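Local structure of dihydroorotase (Saccharomyces cerevisiae S288C, 6L0A) at residues C[38-43]-C[55-60]; C[69-74]-C[312-317]; C[25-30]-C[62-67]; C[253-258]-C[281-286]. The protein catalyses the reversible, zinc-dependent interconversion of N-carbamoyl-L-aspartate and dihydroorotate, the third step of de novo pyrimidine biosynthesis. All coordinates share one frame; numbering follows the deposited sequence.

Contact 1: C[38-43]-C[55-60]. With LMR ((2S)-2-hydroxybutanedioic acid), chain M.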
# COMPACT_ATOMS: atom_id res chain seq x y z
N ALA C 38 10.87 11.16 -26.59
CA ALA C 38 10.95 10.86 -25.16
C ALA C 38 11.55 12.05 -24.40
O ALA C 38 12.59 12.57 -24.79
CB ALA C 38 11.82 9.62 -24.92
N TYR C 39 10.91 12.44 -23.30
CA TYR C 39 11.47 13.43 -22.39
C TYR C 39 12.14 12.68 -21.24
O TYR C 39 11.46 11.99 -20.48
CB TYR C 39 10.38 14.36 -21.86
CG TYR C 39 10.88 15.50 -21.00
CD1 TYR C 39 11.71 16.48 -21.53
CD2 TYR C 39 10.49 15.62 -19.67
CE1 TYR C 39 12.16 17.56 -20.74
CE2 TYR C 39 10.93 16.68 -18.87
CZ TYR C 39 11.76 17.65 -19.43
OH TYR C 39 12.20 18.72 -18.67
N ILE C 40 13.46 12.83 -21.13
CA ILE C 40 14.30 11.97 -20.30
C ILE C 40 14.49 12.59 -18.93
O ILE C 40 15.02 13.71 -18.80
CB ILE C 40 15.66 11.73 -20.97
CG1 ILE C 40 15.47 11.08 -22.34
CG2 ILE C 40 16.59 10.90 -20.08
CD1 ILE C 40 14.90 9.64 -22.27
N MET C 41 14.13 11.85 -17.89
CA MET C 41 14.20 12.41 -16.54
C MET C 41 15.63 12.35 -16.00
O MET C 41 16.45 11.54 -16.44
CB MET C 41 13.23 11.67 -15.64
CG MET C 41 11.75 12.02 -15.94
SD MET C 41 11.44 13.77 -15.69
CE MET C 41 9.87 14.07 -16.52
N PRO C 42 15.96 13.21 -15.01
CA PRO C 42 17.37 13.41 -14.65
C PRO C 42 17.81 12.85 -13.29
O PRO C 42 18.87 13.23 -12.79
CB PRO C 42 17.48 14.93 -14.64
CG PRO C 42 16.18 15.35 -14.02
CD PRO C 42 15.13 14.34 -14.54
N ASN C 43 17.01 11.99 -12.67
CA ASN C 43 17.31 11.55 -11.30
C ASN C 43 18.28 10.37 -11.34
O ASN C 43 18.03 9.27 -10.83
CB ASN C 43 16.02 11.23 -10.55
CG ASN C 43 15.24 10.10 -11.18
OD1 ASN C 43 15.34 9.85 -12.38
ND2 ASN C 43 14.44 9.40 -10.36
N ILE C 55 24.84 16.67 -21.95
CA ILE C 55 25.22 16.50 -23.35
C ILE C 55 25.72 15.09 -23.60
O ILE C 55 25.30 14.43 -24.55
CB ILE C 55 26.28 17.55 -23.75
CG1 ILE C 55 25.64 18.93 -23.86
CG2 ILE C 55 26.93 17.16 -25.09
CD1 ILE C 55 26.65 20.06 -23.97
N GLU C 56 26.61 14.59 -22.73
CA GLU C 56 27.13 13.24 -22.92
C GLU C 56 26.05 12.18 -22.70
O GLU C 56 26.06 11.15 -23.38
CB GLU C 56 28.34 13.00 -22.01
CG GLU C 56 29.58 13.80 -22.40
CD GLU C 56 30.09 13.45 -23.81
OE1 GLU C 56 30.11 14.35 -24.68
OE2 GLU C 56 30.49 12.28 -24.03
N TYR C 57 25.12 12.42 -21.78
CA TYR C 57 24.00 11.50 -21.60
C TYR C 57 23.19 11.38 -22.88
O TYR C 57 22.90 10.27 -23.35
CB TYR C 57 23.11 11.95 -20.44
CG TYR C 57 22.12 10.93 -19.89
CD1 TYR C 57 22.43 9.57 -19.82
CD2 TYR C 57 20.89 11.34 -19.40
CE1 TYR C 57 21.52 8.66 -19.28
CE2 TYR C 57 19.98 10.45 -18.87
CZ TYR C 57 20.29 9.11 -18.82
OH TYR C 57 19.37 8.25 -18.28
N LYS C 58 22.81 12.52 -23.47
CA LYS C 58 22.04 12.47 -24.72
C LYS C 58 22.81 11.72 -25.80
O LYS C 58 22.21 10.94 -26.57
CB LYS C 58 21.69 13.88 -25.20
CG LYS C 58 20.72 13.89 -26.40
CD LYS C 58 20.34 15.32 -26.79
CE LYS C 58 19.39 15.33 -27.99
NZ LYS C 58 18.97 16.71 -28.38
N LYS C 59 24.12 11.93 -25.89
CA LYS C 59 24.90 11.24 -26.91
C LYS C 59 24.85 9.73 -26.71
O LYS C 59 24.74 8.97 -27.67
CB LYS C 59 26.35 11.76 -26.89
CG LYS C 59 26.50 13.16 -27.48
CD LYS C 59 27.77 13.31 -28.33
CE LYS C 59 27.48 13.15 -29.83
NZ LYS C 59 27.11 14.43 -30.49
N THR C 60 24.90 9.29 -25.45
CA THR C 60 24.80 7.87 -25.15
C THR C 60 23.47 7.31 -25.61
O THR C 60 23.40 6.25 -26.24
CB THR C 60 25.00 7.63 -23.65
OG1 THR C 60 26.33 8.01 -23.28
CG2 THR C 60 24.77 6.16 -23.28
C1 LMR M . 9.17 8.48 -9.72
O1A LMR M . 8.80 9.03 -10.79
O1B LMR M . 8.65 8.89 -8.67
C2 LMR M . 10.23 7.35 -9.67
O2 LMR M . 9.78 6.10 -9.18
C3 LMR M . 10.66 6.98 -11.05
C4 LMR M . 12.01 6.38 -10.75
O4A LMR M . 12.15 5.28 -10.11
O4B LMR M . 12.95 7.06 -11.16
O HOH W 1 16.77 8.73 -17.38
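I40 and Y57 join the strand and the helix of a beta-alpha-beta unit (37-40, 51-64, 69-71) in the TIM-barrel fold of the amidohydrolases. Their side chains cross obliquely. The methyl CG2 of I40 stands anti to the backbone N (chi1 -59° for CG1), pointing from the barrel wall to the helix, and comes at a slant to CE2 of the Y57 ring, 3.6 Å away. Y57 reaches back with CG anti to its own N (chi1 -165°), which extends the ring from the helix to the C-terminal end of the strand. Its edge there lies near the carbonyl of M41, with CE2 4.4 Å from M41 O, while the M41 side chain turns to the other side of the chain, toward the metal ligands H14 and H16. Two residues further on, N43 ND2 donates an almost straight bond (172°) of 2.9 Å to O4B of the bound malate, and also serves T106 O. With an alanine here, both the malate carboxylate and the T106 carbonyl would probably be left without this donor. Y57 OH is bonded to R18 O, the carbonyl of a residue whose NH1 also bonds the malate. The hydroxyl also accepts a hydrogen bond of 2.8 Å from a water in the plane of the ring at its edge, and the same water donates to M41 O at 3.0 Å.

Contact 2: C[69-74]-C[312-317]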
# COMPACT_ATOMS: atom_id res chain seq x y z
N THR C 69 13.80 10.52 -30.67
CA THR C 69 14.04 11.93 -30.42
C THR C 69 14.07 12.16 -28.91
O THR C 69 13.09 11.88 -28.23
CB THR C 69 12.94 12.77 -31.06
OG1 THR C 69 13.02 12.60 -32.49
CG2 THR C 69 13.08 14.24 -30.69
N PHE C 70 15.19 12.67 -28.41
CA PHE C 70 15.44 12.78 -26.97
C PHE C 70 15.37 14.25 -26.55
O PHE C 70 16.14 15.07 -27.06
CB PHE C 70 16.80 12.20 -26.61
CG PHE C 70 16.86 10.71 -26.70
CD1 PHE C 70 16.16 9.93 -25.80
CD2 PHE C 70 17.58 10.09 -27.71
CE1 PHE C 70 16.19 8.55 -25.88
CE2 PHE C 70 17.61 8.70 -27.81
CZ PHE C 70 16.92 7.92 -26.89
N LEU C 71 14.46 14.56 -25.64
CA LEU C 71 14.39 15.87 -24.99
C LEU C 71 14.89 15.70 -23.56
O LEU C 71 14.45 14.79 -22.86
CB LEU C 71 12.97 16.41 -25.00
CG LEU C 71 12.24 16.44 -26.35
CD1 LEU C 71 10.79 16.90 -26.16
CD2 LEU C 71 12.99 17.31 -27.36
N MET C 72 15.80 16.57 -23.14
CA MET C 72 16.59 16.35 -21.93
C MET C 72 16.20 17.34 -20.84
O MET C 72 15.60 18.38 -21.10
CB MET C 72 18.08 16.47 -22.24
CG MET C 72 18.55 15.61 -23.42
SD MET C 72 18.30 13.82 -23.19
CE MET C 72 19.40 13.48 -21.81
N SER C 73 16.57 17.01 -19.60
CA SER C 73 16.24 17.86 -18.47
C SER C 73 17.40 17.93 -17.47
O SER C 73 18.27 17.06 -17.41
CB SER C 73 14.99 17.37 -17.72
OG SER C 73 15.21 16.05 -17.23
N PHE C 74 17.37 19.00 -16.69
CA PHE C 74 18.15 19.12 -15.46
C PHE C 74 17.30 18.71 -14.26
O PHE C 74 16.07 18.83 -14.26
CB PHE C 74 18.64 20.56 -15.25
CG PHE C 74 19.89 20.92 -16.02
CD1 PHE C 74 20.81 19.96 -16.40
CD2 PHE C 74 20.15 22.25 -16.31
CE1 PHE C 74 21.97 20.32 -17.09
CE2 PHE C 74 21.30 22.62 -17.00
CZ PHE C 74 22.21 21.66 -17.39
N TYR C 312 5.41 21.13 -25.68
CA TYR C 312 6.86 21.23 -25.68
C TYR C 312 7.37 21.93 -26.94
O TYR C 312 8.58 22.12 -27.07
CB TYR C 312 7.50 19.84 -25.57
CG TYR C 312 7.61 19.34 -24.14
CD1 TYR C 312 6.56 18.65 -23.53
CD2 TYR C 312 8.77 19.56 -23.39
CE1 TYR C 312 6.68 18.20 -22.20
CE2 TYR C 312 8.89 19.11 -22.09
CZ TYR C 312 7.85 18.43 -21.50
OH TYR C 312 7.99 18.00 -20.20
N GLU C 313 6.46 22.29 -27.84
CA GLU C 313 6.76 22.99 -29.09
C GLU C 313 7.87 22.27 -29.85
O GLU C 313 8.90 22.84 -30.22
CB GLU C 313 7.11 24.46 -28.82
CG GLU C 313 5.96 25.17 -28.12
CD GLU C 313 6.27 26.62 -27.73
OE1 GLU C 313 6.52 27.43 -28.63
OE2 GLU C 313 6.26 26.90 -26.52
N VAL C 314 7.64 20.98 -30.09
CA VAL C 314 8.57 20.13 -30.83
C VAL C 314 8.44 20.45 -32.31
O VAL C 314 7.33 20.47 -32.85
CB VAL C 314 8.27 18.64 -30.56
CG1 VAL C 314 9.31 17.76 -31.25
CG2 VAL C 314 8.24 18.36 -29.06
N LYS C 315 9.56 20.71 -32.96
CA LYS C 315 9.59 21.06 -34.37
C LYS C 315 10.09 19.89 -35.20
O LYS C 315 10.88 19.06 -34.73
CB LYS C 315 10.48 22.29 -34.61
CG LYS C 315 10.19 23.47 -33.70
CD LYS C 315 8.76 23.96 -33.87
CE LYS C 315 8.51 25.23 -33.05
NZ LYS C 315 7.08 25.69 -33.12
N ASP C 316 9.65 19.85 -36.46
CA ASP C 316 10.11 18.79 -37.37
C ASP C 316 11.63 18.74 -37.45
O ASP C 316 12.20 17.66 -37.66
CB ASP C 316 9.50 19.00 -38.76
CG ASP C 316 8.91 17.72 -39.33
OD1 ASP C 316 8.20 17.81 -40.36
OD2 ASP C 316 9.15 16.63 -38.77
N SER C 317 12.30 19.88 -37.28
CA SER C 317 13.75 19.91 -37.43
C SER C 317 14.48 19.24 -36.27
O SER C 317 15.65 18.86 -36.44
CB SER C 317 14.24 21.35 -37.58
OG SER C 317 13.96 22.09 -36.41
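L71 meets Y312 and V314 through a single methyl group. CD1 lies 4.1 Å from V314 CG2 and 4.3 Å from CD2 of the Y312 ring, so one branch of the leucine serves both partners in what is purely apolar packing. The leucine is stretched out for this: CG sits beside the backbone N (chi1 -52°) and CD1 continues anti to CA (chi2 176°), carrying the methyl away from the strand. V314 comes in at a slant with CG2 foremost, its CG1 standing anti to the backbone N (chi1 -175°). The ring of Y312 takes CD1 obliquely.

The tight part is the buried side, where L71 and the Y312 ring are enclosed and the polar end of the tyrosine is hydrogen-bonded to N135 ND2. The other side is loose. V314 is only partly covered, and from E313 to S317 the remaining side chains face solvent, E313 and D316 being held by salt bridges to K175 and R364. E313 has positive phi as the C-prime residue of a Schellman motif, which ends helix 300-312 and turns the chain so that V314 can face the strand.

Strand 69-71 alternates here: F70 packs on helix 51-64, whereas L71 points to the barrel interior beside Y39 of the neighbouring strand 37-40. The end of helix 300-312 and the loop toward strand 324-328 thus pack against the barrel interior from the end away from the zinc ions.

Contact 3: C[25-30]-C[62-67]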
# COMPACT_ATOMS: atom_id res chain seq x y z
N LEU C 25 19.45 -1.89 -22.04
CA LEU C 25 18.26 -2.72 -22.19
C LEU C 25 17.05 -1.88 -22.57
O LEU C 25 16.31 -2.22 -23.49
CB LEU C 25 18.00 -3.50 -20.90
CG LEU C 25 16.73 -4.34 -20.74
CD1 LEU C 25 16.54 -5.32 -21.89
CD2 LEU C 25 16.79 -5.07 -19.41
N VAL C 26 16.86 -0.75 -21.89
CA VAL C 26 15.57 -0.08 -21.90
C VAL C 26 15.45 0.97 -23.00
O VAL C 26 14.36 1.16 -23.53
CB VAL C 26 15.32 0.53 -20.51
CG1 VAL C 26 14.16 1.52 -20.55
CG2 VAL C 26 15.05 -0.59 -19.52
N THR C 27 16.53 1.65 -23.34
CA THR C 27 16.43 2.73 -24.31
C THR C 27 15.90 2.28 -25.66
O THR C 27 15.05 3.00 -26.23
CB THR C 27 17.80 3.43 -24.46
OG1 THR C 27 18.21 3.94 -23.19
CG2 THR C 27 17.71 4.59 -25.46
N PRO C 28 16.28 1.12 -26.21
CA PRO C 28 15.62 0.65 -27.44
C PRO C 28 14.14 0.37 -27.27
O PRO C 28 13.40 0.41 -28.26
CB PRO C 28 16.40 -0.63 -27.80
CG PRO C 28 17.72 -0.49 -27.11
CD PRO C 28 17.39 0.23 -25.82
N LYS C 29 13.68 0.09 -26.05
CA LYS C 29 12.27 -0.21 -25.84
C LYS C 29 11.37 1.01 -25.98
O LYS C 29 10.14 0.85 -26.07
CB LYS C 29 12.06 -0.84 -24.45
CG LYS C 29 13.00 -2.00 -24.15
CD LYS C 29 12.67 -3.18 -25.05
CE LYS C 29 13.42 -4.43 -24.62
NZ LYS C 29 14.88 -4.28 -24.85
N ILE C 30 11.92 2.23 -25.96
CA ILE C 30 11.11 3.40 -26.25
C ILE C 30 10.45 3.24 -27.62
O ILE C 30 9.22 3.29 -27.75
CB ILE C 30 11.96 4.68 -26.16
CG1 ILE C 30 12.55 4.83 -24.75
CG2 ILE C 30 11.11 5.89 -26.53
CD1 ILE C 30 13.66 5.89 -24.62
N GLN C 62 21.38 8.55 -27.88
CA GLN C 62 21.22 8.59 -29.33
C GLN C 62 21.96 7.44 -30.01
O GLN C 62 21.50 6.93 -31.03
CB GLN C 62 21.70 9.92 -29.91
CG GLN C 62 20.69 11.04 -29.79
CD GLN C 62 19.52 10.92 -30.77
OE1 GLN C 62 19.11 9.81 -31.18
NE2 GLN C 62 18.96 12.06 -31.12
N LYS C 63 23.10 7.03 -29.45
CA LYS C 63 23.81 5.88 -29.99
C LYS C 63 22.99 4.60 -29.83
O LYS C 63 22.95 3.76 -30.74
CB LYS C 63 25.17 5.74 -29.31
CG LYS C 63 26.12 4.75 -29.96
CD LYS C 63 27.48 4.78 -29.27
CE LYS C 63 28.58 4.22 -30.17
NZ LYS C 63 28.04 3.25 -31.16
N LEU C 64 22.32 4.44 -28.68
CA LEU C 64 21.54 3.23 -28.43
C LEU C 64 20.26 3.20 -29.24
O LEU C 64 19.71 2.12 -29.47
CB LEU C 64 21.21 3.12 -26.94
CG LEU C 64 22.38 3.00 -25.96
CD1 LEU C 64 21.91 3.23 -24.54
CD2 LEU C 64 22.98 1.62 -26.10
N ALA C 65 19.75 4.36 -29.64
CA ALA C 65 18.46 4.45 -30.33
C ALA C 65 18.51 5.62 -31.30
O ALA C 65 18.00 6.71 -31.02
CB ALA C 65 17.30 4.62 -29.35
N PRO C 66 19.12 5.43 -32.48
CA PRO C 66 19.31 6.56 -33.39
C PRO C 66 18.02 7.13 -33.95
O PRO C 66 18.05 8.26 -34.45
CB PRO C 66 20.21 5.98 -34.50
CG PRO C 66 20.87 4.79 -33.88
CD PRO C 66 19.84 4.22 -32.93
N LYS C 67 16.90 6.41 -33.89
CA LYS C 67 15.65 6.93 -34.44
C LYS C 67 14.75 7.57 -33.39
O LYS C 67 13.66 8.03 -33.74
CB LYS C 67 14.90 5.82 -35.17
CG LYS C 67 15.75 5.11 -36.23
CD LYS C 67 14.96 4.03 -36.96
CE LYS C 67 15.88 3.25 -37.90
NZ LYS C 67 15.13 2.25 -38.72
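The side chains of L64, in the last turn of helix 51-64, and T27, of helix 20-32, cross at about a right angle. L64 touches with three parts. Its CD1 lies 4.0 Å from T27 OG1, which is itself hydrogen-bonded to C23 O one turn back, so the methyl meets a hydroxyl already engaged. Its CB packs 4.1 Å from T27 CG2, and its carbonyl O is 4.0 Å from P28 CG. The two helices are neighbours on the outside of the TIM barrel, each following its strand, 11-15 or 37-40, in the parallel sheet. P28 kinks helix 20-32 here: its N has no hydrogen to give, and K29 N bonds V26 O, while L25 O is taken by K29 NZ. A65, the first residue to leave helical geometry, gives only a weak bond from its N to Q62 O and brings the backbones to 5.6 Å between its CA and that of P28. Its CB faces T27 CG2 at 3.9 Å, the methyl that stands anti to the threonine N (chi1 -59° for OG1), and F70 of strand 69-71 touches both residues. Past P66, the extended K67 side chain touches R31.

Contact 4: C[253-258]-C[281-286]. With ZN (zinc ion), chain K; LMR ((2S)-2-hydroxybutanedioic acid), chain M.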
# COMPACT_ATOMS: atom_id res chain seq x y z
N PHE C 253 -3.98 17.70 -20.81
CA PHE C 253 -3.63 16.37 -20.33
C PHE C 253 -2.96 15.62 -21.48
O PHE C 253 -3.49 15.60 -22.59
CB PHE C 253 -4.87 15.58 -19.85
CG PHE C 253 -5.62 16.23 -18.72
CD1 PHE C 253 -5.03 16.38 -17.48
CD2 PHE C 253 -6.93 16.66 -18.89
CE1 PHE C 253 -5.72 16.98 -16.44
CE2 PHE C 253 -7.62 17.25 -17.85
CZ PHE C 253 -7.02 17.41 -16.62
N PHE C 254 -1.79 15.04 -21.23
CA PHE C 254 -1.18 14.19 -22.25
C PHE C 254 -0.30 13.15 -21.58
O PHE C 254 -0.13 13.14 -20.36
CB PHE C 254 -0.40 15.02 -23.30
CG PHE C 254 0.57 16.03 -22.73
CD1 PHE C 254 0.20 17.36 -22.58
CD2 PHE C 254 1.87 15.66 -22.41
CE1 PHE C 254 1.10 18.30 -22.09
CE2 PHE C 254 2.77 16.60 -21.92
CZ PHE C 254 2.38 17.92 -21.76
N PHE C 255 0.23 12.25 -22.40
CA PHE C 255 0.86 11.02 -21.93
C PHE C 255 2.27 11.26 -21.43
O PHE C 255 3.11 11.81 -22.15
CB PHE C 255 0.90 9.99 -23.06
CG PHE C 255 1.55 8.69 -22.70
CD1 PHE C 255 1.16 7.98 -21.58
CD2 PHE C 255 2.55 8.15 -23.52
CE1 PHE C 255 1.75 6.76 -21.28
CE2 PHE C 255 3.14 6.94 -23.23
CZ PHE C 255 2.73 6.23 -22.10
N GLY C 256 2.54 10.83 -20.20
CA GLY C 256 3.91 10.68 -19.72
C GLY C 256 3.95 9.39 -18.93
O GLY C 256 3.25 9.28 -17.93
N SER C 257 4.72 8.41 -19.39
CA SER C 257 4.58 7.07 -18.81
C SER C 257 5.09 7.01 -17.38
O SER C 257 4.58 6.22 -16.57
CB SER C 257 5.33 6.05 -19.66
OG SER C 257 6.73 6.26 -19.61
N ASP C 258 6.10 7.80 -17.06
CA ASP C 258 6.92 7.57 -15.87
C ASP C 258 7.35 6.11 -15.80
O ASP C 258 7.37 5.50 -14.74
CB ASP C 258 6.19 7.98 -14.59
CG ASP C 258 7.13 8.10 -13.41
OD1 ASP C 258 8.35 8.21 -13.66
OD2 ASP C 258 6.68 8.04 -12.24
N SER C 281 8.05 -0.97 -22.61
CA SER C 281 8.01 -1.98 -23.67
C SER C 281 6.66 -2.07 -24.37
O SER C 281 6.59 -2.57 -25.51
CB SER C 281 8.38 -3.36 -23.11
OG SER C 281 9.78 -3.48 -22.87
N PHE C 282 5.58 -1.63 -23.74
CA PHE C 282 4.26 -1.71 -24.36
C PHE C 282 3.49 -0.42 -24.15
O PHE C 282 2.26 -0.44 -24.07
CB PHE C 282 3.48 -2.91 -23.83
CG PHE C 282 4.19 -4.21 -24.04
CD1 PHE C 282 4.05 -4.90 -25.24
CD2 PHE C 282 5.04 -4.72 -23.08
CE1 PHE C 282 4.72 -6.09 -25.45
CE2 PHE C 282 5.73 -5.90 -23.29
CZ PHE C 282 5.57 -6.59 -24.48
N ALA C 283 4.21 0.70 -24.08
CA ALA C 283 3.63 1.97 -23.65
C ALA C 283 2.36 2.31 -24.41
O ALA C 283 1.29 2.49 -23.82
CB ALA C 283 4.68 3.08 -23.80
N ILE C 284 2.44 2.41 -25.74
CA ILE C 284 1.26 2.85 -26.48
C ILE C 284 0.16 1.78 -26.46
O ILE C 284 -1.01 2.14 -26.26
CB ILE C 284 1.63 3.25 -27.92
CG1 ILE C 284 2.64 4.40 -27.89
CG2 ILE C 284 0.38 3.69 -28.67
CD1 ILE C 284 2.07 5.68 -27.28
N PRO C 285 0.47 0.49 -26.65
CA PRO C 285 -0.58 -0.53 -26.47
C PRO C 285 -1.32 -0.47 -25.13
O PRO C 285 -2.54 -0.70 -25.12
CB PRO C 285 0.19 -1.85 -26.62
CG PRO C 285 1.32 -1.51 -27.54
CD PRO C 285 1.72 -0.10 -27.17
N TYR C 286 -0.64 -0.15 -24.01
CA TYR C 286 -1.36 0.02 -22.74
C TYR C 286 -2.41 1.12 -22.85
O TYR C 286 -3.56 0.96 -22.43
CB TYR C 286 -0.40 0.38 -21.60
CG TYR C 286 0.60 -0.66 -21.15
CD1 TYR C 286 0.18 -1.94 -20.77
CD2 TYR C 286 1.95 -0.36 -21.08
CE1 TYR C 286 1.09 -2.88 -20.35
CE2 TYR C 286 2.87 -1.29 -20.65
CZ TYR C 286 2.44 -2.56 -20.29
OH TYR C 286 3.36 -3.47 -19.88
ZN ZN K . 9.43 9.87 -13.11
C1 LMR M . 9.17 8.48 -9.72
O1A LMR M . 8.80 9.03 -10.79
O1B LMR M . 8.65 8.89 -8.67
C2 LMR M . 10.23 7.35 -9.67
O2 LMR M . 9.78 6.10 -9.18
C3 LMR M . 10.66 6.98 -11.05
C4 LMR M . 12.01 6.38 -10.75
O4A LMR M . 12.15 5.28 -10.11
O4B LMR M . 12.95 7.06 -11.16
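With chi1 at 179°, F255 sends its ring straight out from strand 253-255 to A283, and I284 folds its chain (chi1 -60°, chi2 -64°) to bring CD1 in beside it. The A283 methyl meets the ring at its edge, near the plane, with CB 4.1 Å from F255 CZ. I284 CD1 comes obliquely, 4.4 Å from F255 CE2, a looser touch. Backbone S257 N lies over one face of the ring, toward the rim. F303 and V304 of helix 300-312 also touch F255, so helices 283-293 and 300-312 both press on the ring. Just past the strand the chain turns: S257 OG bonds to D12 OD2 and H14 O, tying this turn to the first strand of the barrel. D258 follows with positive phi. Its OD1 binds zinc at 2.1 Å, alongside O1A of malate at 2.5 Å from the metal; D258 OD2 lies 2.8 Å from the same O1A. H14, H16 and K98, the last probably carboxylated as in relatives, complete the set. An aspartate at the C-terminal end of the last barrel strand, sharing a zinc with a His-x-His pair from the first, is characteristic of the binuclear amidohydrolase site.

From the N terminus, contact 3 opens first, on helix 20-32, and closes at the end of helix 51-64; contact 1, between strand 37-40 and that same helix, is nested inside its loop. Contact 2 opens directly afterwards on strand 69-71 and closes only at 312-317, a span of well over two hundred residues, within which contact 4 is nested between strand 253-255 and helix 283-293. No loops cross. F70 is the side chain that joins contacts 2 and 3, packing also on I30, while I40 N and L71 O probably bond across contacts 1 and 2. Contacts 1 and 4 do not touch, yet both reach the same malate, approaching it from the second and the last strands of the barrel.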